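Local coordinates for hypothetical protein Atu0636 (Agrobacterium tumefaciens, PDB 2OZV), which is predicted to be an O-methyltransferase of the small-domain methyltransferase family, probably transferring a methyl group from S-adenosylmethionine, though its substrate is unknown, at residues B[23-31]-B[163-171]. Residues are numbered along the deposited sequence; the frame is centred on the assembly and turned at random. Where two conformers were deposited one is given.
Sequences MDAMLLASL and GGQLSLISR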
HETATM    1  N   MSE B  23     -11.079 -18.836  -1.222  1.00 58.60           N
HETATM    2  CA  MSE B  23      -9.886 -18.227  -1.883  1.00 59.53           C
HETATM    3  C   MSE B  23      -8.985 -17.466  -0.891  1.00 54.86           C
HETATM    4  O   MSE B  23      -7.767 -17.583  -0.970  1.00 52.69           O
HETATM    5  CB  MSE B  23     -10.284 -17.338  -3.061  1.00 59.42           C
HETATM    6  CG  MSE B  23      -9.931 -15.894  -2.885  1.00 63.43           C
HETATM    7 SE   MSE B  23     -10.053 -14.838  -4.521  0.70 72.82          SE
HETATM    8  CE  MSE B  23      -8.556 -15.657  -5.528  1.00 67.85           C
ATOM      9  N   ASP B  24      -9.580 -16.703   0.036  1.00 52.53           N
ATOM     10  CA  ASP B  24      -8.791 -16.008   1.067  1.00 51.18           C
ATOM     11  C   ASP B  24      -7.962 -17.035   1.846  1.00 49.77           C
ATOM     12  O   ASP B  24      -6.786 -16.817   2.112  1.00 49.43           O
ATOM     13  CB  ASP B  24      -9.677 -15.225   2.060  1.00 51.66           C
ATOM     14  CG  ASP B  24     -10.177 -13.885   1.500  1.00 54.47           C
ATOM     15  OD1 ASP B  24      -9.949 -13.567   0.319  1.00 55.20           O
ATOM     16  OD2 ASP B  24     -10.808 -13.142   2.282  1.00 60.64           O
ATOM     17  N   ALA B  25      -8.602 -18.143   2.229  1.00 48.01           N
ATOM     18  CA  ALA B  25      -7.910 -19.132   3.065  1.00 47.69           C
ATOM     19  C   ALA B  25      -6.751 -19.766   2.321  1.00 47.03           C
ATOM     20  O   ALA B  25      -5.684 -19.967   2.907  1.00 46.70           O
ATOM     21  CB  ALA B  25      -8.893 -20.226   3.554  1.00 47.00           C
HETATM   22  N   MSE B  26      -6.921 -20.055   1.023  0.60 46.90           N
HETATM   23  CA  MSE B  26      -5.828 -20.697   0.270  0.60 47.81           C
HETATM   24  C   MSE B  26      -4.655 -19.727   0.073  0.60 47.10           C
HETATM   25  O   MSE B  26      -3.493 -20.121   0.161  0.60 47.20           O
HETATM   26  CB  MSE B  26      -6.284 -21.258  -1.083  0.60 48.85           C
HETATM   27  CG  MSE B  26      -7.506 -22.169  -1.024  0.60 50.81           C
HETATM   28 SE   MSE B  26      -7.314 -23.794   0.080  0.60 61.69          SE
HETATM   29  CE  MSE B  26      -8.952 -23.516   1.117  0.60 56.28           C
ATOM     30  N   LEU B  27      -4.968 -18.466  -0.210  1.00 46.79           N
ATOM     31  CA  LEU B  27      -3.906 -17.457  -0.379  1.00 46.07           C
ATOM     32  C   LEU B  27      -3.162 -17.244   0.933  1.00 46.53           C
ATOM     33  O   LEU B  27      -1.933 -17.208   0.976  1.00 46.90           O
ATOM     34  CB  LEU B  27      -4.511 -16.139  -0.849  1.00 47.47           C
ATOM     35  CG  LEU B  27      -4.972 -16.125  -2.318  1.00 49.41           C
ATOM     36  CD1 LEU B  27      -5.764 -14.836  -2.591  1.00 52.62           C
ATOM     37  CD2 LEU B  27      -3.735 -16.204  -3.223  1.00 53.19           C
ATOM     38  N   LEU B  28      -3.926 -17.119   2.014  1.00 45.53           N
ATOM     39  CA  LEU B  28      -3.319 -16.961   3.333  1.00 44.98           C
ATOM     40  C   LEU B  28      -2.407 -18.140   3.692  1.00 44.16           C
ATOM     41  O   LEU B  28      -1.248 -17.937   4.107  1.00 43.43           O
ATOM     42  CB  LEU B  28      -4.410 -16.742   4.401  1.00 45.04           C
ATOM     43  CG  LEU B  28      -3.836 -16.667   5.828  1.00 43.90           C
ATOM     44  CD1 LEU B  28      -2.785 -15.540   6.111  1.00 45.00           C
ATOM     45  CD2 LEU B  28      -5.033 -16.534   6.834  1.00 45.46           C
ATOM     46  N   ALA B  29      -2.918 -19.356   3.548  1.00 44.53           N
ATOM     47  CA  ALA B  29      -2.139 -20.552   3.861  1.00 45.46           C
ATOM     48  C   ALA B  29      -0.840 -20.623   3.042  1.00 45.83           C
ATOM     49  O   ALA B  29       0.180 -21.098   3.533  1.00 45.47           O
ATOM     50  CB  ALA B  29      -2.997 -21.787   3.616  1.00 44.44           C
ATOM     51  N   SER B  30      -0.882 -20.126   1.798  1.00 45.27           N
ATOM     52  CA  SER B  30       0.277 -20.235   0.916  1.00 45.44           C
ATOM     53  C   SER B  30       1.463 -19.415   1.430  1.00 45.02           C
ATOM     54  O   SER B  30       2.590 -19.633   0.998  1.00 46.02           O
ATOM     55  CB  SER B  30      -0.088 -19.815  -0.512  1.00 45.63           C
ATOM     56  OG  SER B  30      -0.137 -18.431  -0.618  1.00 46.26           O
ATOM     57  N   LEU B  31       1.210 -18.466   2.333  1.00 43.94           N
ATOM     58  CA  LEU B  31       2.293 -17.646   2.913  1.00 45.04           C
ATOM     59  C   LEU B  31       3.231 -18.396   3.866  1.00 45.76           C
ATOM     60  O   LEU B  31       4.308 -17.903   4.184  1.00 46.55           O
ATOM     61  CB  LEU B  31       1.685 -16.451   3.652  1.00 44.02           C
ATOM     62  CG  LEU B  31       0.892 -15.509   2.732  1.00 45.76           C
ATOM     63  CD1 LEU B  31       0.195 -14.397   3.533  1.00 46.60           C
ATOM     64  CD2 LEU B  31       1.873 -14.860   1.693  1.00 47.58           C
ATOM     65  N   GLY B 163      11.729 -13.828  15.936  1.00 45.62           N
ATOM     66  CA  GLY B 163      11.952 -13.988  14.497  1.00 45.89           C
ATOM     67  C   GLY B 163      10.853 -14.744  13.744  1.00 45.48           C
ATOM     68  O   GLY B 163      11.011 -15.021  12.560  1.00 46.15           O
ATOM     69  N   GLY B 164       9.752 -15.105  14.414  1.00 43.94           N
ATOM     70  CA  GLY B 164       8.680 -15.892  13.772  1.00 43.85           C
ATOM     71  C   GLY B 164       7.904 -14.999  12.797  1.00 44.76           C
ATOM     72  O   GLY B 164       8.069 -13.765  12.822  1.00 46.11           O
ATOM     73  N   GLN B 165       7.068 -15.608  11.970  1.00 45.13           N
ATOM     74  CA  GLN B 165       6.438 -14.895  10.875  1.00 45.65           C
ATOM     75  C   GLN B 165       4.952 -14.692  11.097  1.00 45.56           C
ATOM     76  O   GLN B 165       4.199 -15.661  11.352  1.00 45.61           O
ATOM     77  CB  GLN B 165       6.643 -15.652   9.568  1.00 45.85           C
ATOM     78  CG  GLN B 165       5.981 -14.969   8.360  1.00 45.87           C
ATOM     79  CD  GLN B 165       6.189 -15.762   7.087  1.00 46.63           C
ATOM     80  OE1 GLN B 165       7.294 -16.290   6.837  1.00 47.36           O
ATOM     81  NE2 GLN B 165       5.133 -15.879   6.290  1.00 47.01           N
ATOM     82  N   LEU B 166       4.524 -13.433  10.985  1.00 44.75           N
ATOM     83  CA  LEU B 166       3.119 -13.075  10.914  1.00 45.22           C
ATOM     84  C   LEU B 166       2.675 -13.139   9.435  1.00 45.59           C
ATOM     85  O   LEU B 166       3.376 -12.609   8.546  1.00 45.13           O
ATOM     86  CB  LEU B 166       2.924 -11.644  11.430  1.00 45.10           C
ATOM     87  CG  LEU B 166       1.525 -11.048  11.191  1.00 44.52           C
ATOM     88  CD1 LEU B 166       0.448 -11.753  12.029  1.00 47.23           C
ATOM     89  CD2 LEU B 166       1.587  -9.542  11.527  1.00 47.25           C
ATOM     90  N   SER B 167       1.554 -13.806   9.168  1.00 44.56           N
ATOM     91  CA  SER B 167       0.945 -13.794   7.833  1.00 45.65           C
ATOM     92  C   SER B 167      -0.511 -13.386   7.934  1.00 46.12           C
ATOM     93  O   SER B 167      -1.248 -13.856   8.818  1.00 46.22           O
ATOM     94  CB  SER B 167       0.992 -15.172   7.143  1.00 45.65           C
ATOM     95  OG  SER B 167       2.342 -15.611   7.025  1.00 46.54           O
ATOM     96  N   LEU B 168      -0.948 -12.518   7.018  1.00 46.03           N
ATOM     97  CA  LEU B 168      -2.337 -12.124   7.032  1.00 46.25           C
ATOM     98  C   LEU B 168      -2.881 -11.793   5.657  1.00 45.88           C
ATOM     99  O   LEU B 168      -2.131 -11.501   4.710  1.00 45.35           O
ATOM    100  CB  LEU B 168      -2.543 -10.955   7.992  1.00 47.87           C
ATOM    101  CG  LEU B 168      -2.015  -9.587   7.657  1.00 48.54           C
ATOM    102  CD1 LEU B 168      -2.967  -8.816   6.694  1.00 45.90           C
ATOM    103  CD2 LEU B 168      -1.810  -8.761   8.961  1.00 49.76           C
ATOM    104  N   ILE B 169      -4.203 -11.870   5.551  1.00 45.51           N
ATOM    105  CA  ILE B 169      -4.896 -11.385   4.356  1.00 44.62           C
ATOM    106  C   ILE B 169      -5.971 -10.413   4.819  1.00 45.42           C
ATOM    107  O   ILE B 169      -6.623 -10.612   5.867  1.00 45.20           O
ATOM    108  CB  ILE B 169      -5.451 -12.542   3.474  1.00 44.46           C
ATOM    109  CG1 ILE B 169      -5.989 -11.992   2.139  1.00 45.99           C
ATOM    110  CG2 ILE B 169      -6.473 -13.386   4.262  1.00 44.42           C
ATOM    111  CD1 ILE B 169      -6.378 -13.055   1.131  1.00 46.50           C
ATOM    112  N   SER B 170      -6.197  -9.355   4.026  1.00 44.69           N
ATOM    113  CA  SER B 170      -7.175  -8.336   4.380  0.50 45.23           C
ATOM    114  C   SER B 170      -7.623  -7.611   3.116  1.00 45.03           C
ATOM    115  O   SER B 170      -7.121  -7.913   2.017  1.00 45.23           O
ATOM    116  CB  SER B 170      -6.573  -7.330   5.368  0.50 45.89           C
ATOM    117  OG  SER B 170      -5.606  -6.510   4.727  0.50 47.83           O
ATOM    118  N   ARG B 171      -8.563  -6.674   3.279  0.50 45.05           N
ATOM    119  CA  ARG B 171      -8.899  -5.692   2.253  0.50 45.62           C
ATOM    120  C   ARG B 171      -7.706  -4.741   2.126  0.50 45.03           C
ATOM    121  O   ARG B 171      -6.990  -4.520   3.106  0.50 45.37           O
ATOM    122  CB  ARG B 171     -10.142  -4.861   2.638  0.50 44.93           C
ATOM    123  CG  ARG B 171     -11.347  -5.654   3.116  0.50 46.86           C
ATOM    124  CD  ARG B 171     -12.555  -4.728   3.332  0.50 48.63           C
ATOM    125  NE  ARG B 171     -12.289  -3.577   4.212  0.50 53.83           N
ATOM    126  CZ  ARG B 171     -13.243  -2.816   4.757  0.50 55.87           C
ATOM    127  NH1 ARG B 171     -12.925  -1.784   5.537  0.50 56.29           N
ATOM    128  NH2 ARG B 171     -14.522  -3.079   4.522  0.50 55.40           N
TER
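Ile169 points its side chain from strand 164-170 toward Asp24, Leu27 and Leu28 of helix 24-30. With CG1 anti to the backbone N (chi1 -172°), its two branches meet different side chains: CG2 packs on Leu28 CB at 3.9 Å. CD1 reaches on to Leu27 CB at 4.1 Å. Ile169 CD1 also passes 3.7 Å from Asp24 OD1, the isoleucine and aspartate side chains crossing nearly at right angles. Leu28 completes this apolar patch by setting CD1 against the strand backbone, 3.6 Å from Leu168 CA.

Farther along, Leu31 takes over. Its CB rests 3.5 Å from Ser167 OG, and its CD1 lies against Ser167 CB. Gln165 ties down the chain at Leu31: its extended side chain carries NE2 to Leu31 O (3.0 Å, N-H...O angle 147°), approaching from above the carbonyl plane. The same amide nitrogen donates to Ser167 OG at 2.9 Å; two acceptors thus fix the rotation of the carboxamide and link the strand to the backbone at Leu31.

In the second shell, Arg204 forms a salt bridge with Asp24 OD1, holding the carboxylate beside Ile169. Helix and strand run nearly antiparallel (157°), with axes 7.8 Å apart, an example of a helix packed along one face of a Rossmann-like methyltransferase sheet. Strand 164-170 lies between parallel strand 116-121, whose Ile120 touches Leu28, and antiparallel strand 204-211, whose Leu206 and Thr208 touch Ile169 and Leu31; helix 49-57 packs against the helix through Ala25, Met26 and Ala29.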